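Local coordinates for intracellular sulfur oxidation protein DsrF (Allochromatium vinosum, PDB 2HY5) that is of unknown function but could be involved in the oxidation of intracellular sulfur, at residues 9-14 with 40-45. Numbering follows the deposited sequence.
Sequences MYLNRK and CVLFLD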
loop_
_atom_site.group_PDB
_atom_site.type_symbol
_atom_site.label_atom_id
_atom_site.label_comp_id
_atom_site.label_asym_id
_atom_site.label_seq_id
_atom_site.Cartn_x
_atom_site.Cartn_y
_atom_site.Cartn_z
ATOM N N MET B 9 -7.830 20.858 6.827
ATOM C CA MET B 9 -8.751 19.825 6.355
ATOM C C MET B 9 -8.099 18.466 6.541
ATOM O O MET B 9 -6.924 18.287 6.233
ATOM C CB MET B 9 -9.089 19.995 4.865
ATOM C CG MET B 9 -9.898 18.817 4.302
ATOM S SD MET B 9 -10.270 18.881 2.533
ATOM C CE MET B 9 -11.616 20.015 2.536
ATOM N N TYR B 10 -8.865 17.514 7.059
ATOM C CA TYR B 10 -8.386 16.150 7.248
ATOM C C TYR B 10 -9.131 15.331 6.210
ATOM O O TYR B 10 -10.328 15.099 6.346
ATOM C CB TYR B 10 -8.722 15.668 8.657
ATOM C CG TYR B 10 -7.879 16.336 9.712
ATOM C CD1 TYR B 10 -6.632 15.820 10.056
ATOM C CD2 TYR B 10 -8.308 17.505 10.344
ATOM C CE1 TYR B 10 -5.829 16.447 11.003
ATOM C CE2 TYR B 10 -7.508 18.143 11.294
ATOM C CZ TYR B 10 -6.270 17.605 11.617
ATOM O OH TYR B 10 -5.467 18.222 12.551
ATOM N N LEU B 11 -8.416 14.917 5.168
ATOM C CA LEU B 11 -9.000 14.155 4.069
ATOM C C LEU B 11 -8.900 12.647 4.261
ATOM O O LEU B 11 -7.834 12.061 4.081
ATOM C CB LEU B 11 -8.318 14.551 2.759
ATOM C CG LEU B 11 -8.765 13.863 1.469
ATOM C CD1 LEU B 11 -10.226 14.155 1.204
ATOM C CD2 LEU B 11 -7.902 14.357 0.317
ATOM N N ASN B 12 -10.026 12.032 4.617
ATOM C CA ASN B 12 -10.107 10.591 4.836
ATOM C C ASN B 12 -10.714 9.895 3.625
ATOM O O ASN B 12 -11.872 10.126 3.293
ATOM C CB ASN B 12 -10.957 10.307 6.073
ATOM C CG ASN B 12 -10.272 10.725 7.349
ATOM O OD1 ASN B 12 -9.135 10.331 7.610
ATOM N ND2 ASN B 12 -10.957 11.525 8.157
ATOM N N ARG B 13 -9.939 9.028 2.980
ATOM C CA ARG B 13 -10.409 8.335 1.788
ATOM C C ARG B 13 -10.261 6.819 1.808
ATOM O O ARG B 13 -10.632 6.154 0.841
ATOM C CB ARG B 13 -9.682 8.883 0.554
ATOM C CG ARG B 13 -9.998 10.338 0.236
ATOM C CD ARG B 13 -9.231 10.807 -0.999
ATOM N NE ARG B 13 -9.478 9.940 -2.148
ATOM C CZ ARG B 13 -8.541 9.219 -2.754
ATOM N NH1 ARG B 13 -7.284 9.260 -2.327
ATOM N NH2 ARG B 13 -8.859 8.446 -3.784
ATOM N N LYS B 14 -9.724 6.270 2.891
ATOM C CA LYS B 14 -9.535 4.825 2.969
ATOM C C LYS B 14 -10.473 4.126 3.947
ATOM O O LYS B 14 -10.881 4.692 4.962
ATOM C CB LYS B 14 -8.080 4.508 3.332
ATOM C CG LYS B 14 -7.080 5.029 2.310
ATOM C CD LYS B 14 -5.656 4.700 2.708
ATOM C CE LYS B 14 -4.645 5.321 1.754
ATOM N NZ LYS B 14 -4.799 4.827 0.359
ATOM N N CYS B 40 -11.867 20.893 9.760
ATOM C CA CYS B 40 -12.971 20.190 9.129
ATOM C C CYS B 40 -12.441 18.819 8.749
ATOM O O CYS B 40 -11.277 18.668 8.368
ATOM C CB CYS B 40 -13.510 20.932 7.900
ATOM S SG CYS B 40 -12.405 21.065 6.497
ATOM N N VAL B 41 -13.289 17.813 8.893
ATOM C CA VAL B 41 -12.904 16.452 8.571
ATOM C C VAL B 41 -13.817 16.001 7.450
ATOM O O VAL B 41 -15.033 16.037 7.591
ATOM C CB VAL B 41 -13.086 15.526 9.783
ATOM C CG1 VAL B 41 -12.566 14.134 9.458
ATOM C CG2 VAL B 41 -12.359 16.103 10.980
ATOM N N LEU B 42 -13.225 15.600 6.333
ATOM C CA LEU B 42 -13.996 15.159 5.180
ATOM C C LEU B 42 -13.794 13.685 4.898
ATOM O O LEU B 42 -12.666 13.195 4.877
ATOM C CB LEU B 42 -13.592 15.963 3.936
ATOM C CG LEU B 42 -14.176 15.507 2.592
ATOM C CD1 LEU B 42 -15.690 15.673 2.601
ATOM C CD2 LEU B 42 -13.560 16.326 1.463
ATOM N N PHE B 43 -14.897 12.981 4.687
ATOM C CA PHE B 43 -14.846 11.567 4.369
ATOM C C PHE B 43 -15.303 11.464 2.929
ATOM O O PHE B 43 -16.427 11.832 2.593
ATOM C CB PHE B 43 -15.757 10.764 5.299
ATOM C CG PHE B 43 -15.328 10.809 6.738
ATOM C CD1 PHE B 43 -15.671 11.886 7.547
ATOM C CD2 PHE B 43 -14.537 9.794 7.271
ATOM C CE1 PHE B 43 -15.233 11.958 8.868
ATOM C CE2 PHE B 43 -14.092 9.855 8.588
ATOM C CZ PHE B 43 -14.441 10.939 9.390
ATOM N N LEU B 44 -14.403 10.980 2.086
ATOM C CA LEU B 44 -14.652 10.843 0.661
ATOM C C LEU B 44 -14.246 9.456 0.183
ATOM O O LEU B 44 -13.392 8.801 0.788
ATOM C CB LEU B 44 -13.849 11.914 -0.087
ATOM C CG LEU B 44 -13.759 11.865 -1.614
ATOM C CD1 LEU B 44 -15.128 12.132 -2.225
ATOM C CD2 LEU B 44 -12.745 12.900 -2.091
ATOM N N ASP B 45 -14.852 9.011 -0.912
ATOM C CA ASP B 45 -14.553 7.693 -1.461
ATOM C C ASP B 45 -14.706 6.636 -0.365
ATOM O O ASP B 45 -15.677 6.682 0.390
ATOM C CB ASP B 45 -13.141 7.678 -2.058
ATOM C CG ASP B 45 -13.015 8.594 -3.277
ATOM O OD1 ASP B 45 -13.971 8.650 -4.080
ATOM O OD2 ASP B 45 -11.964 9.248 -3.442
#
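At the C-terminal ends of two neighbouring parallel strands, R13 reaches alongside D45 and holds one carboxylate oxygen with two nitrogens. D45 OD2 lies in the guanidinium plane, 2.9 Å from R13 NE and 3.2 Å from R13 NH2. The carboxylate is turned 80° to that plane. NE meets the anti lone pair of OD2; NH2 comes from above the carboxylate plane by a more bent bond. A bend at chi3 (55°) of R13 brings the guanidinium edge round to D45, and S19 of a neighbouring DsrH subunit also hydrogen-bonds to OD2. An alanine at R13 would remove both guanidinium bonds and would probably leave D45 less firmly positioned at this subunit interface.

Strands 9-12 and 40-43 run parallel. Backbone bonds alternate between them, starting from Y10 N to C40 O and ending with the nearly straight 2.9 Å bond from L44 N to N12 O. On one face, L11 and L42 lie side by side, L11 CD1 4.0 Å from L42 CD2, and M9 CB rests against C40 SG. Apolar groups suit this side: M9 and L42 pack on helix 120-129, whereas L11 faces a DsrH subunit. On the other, N12 lays its amide over one face of the F43 ring, the planes 33° apart and N12 ND2 3.6 Å from F43 CE2, while ND2 also touches V41 CG1. Compact, N12 fits against A25 of helix 21-32 and pairs a polar group with an aromatic face.

The contact thus closes a beta-alpha-beta unit: backbone bonds and buried apolar packing join its strands, and at their ends the oxygen gripped by two guanidinium N-H groups is likely to favour ionised D45.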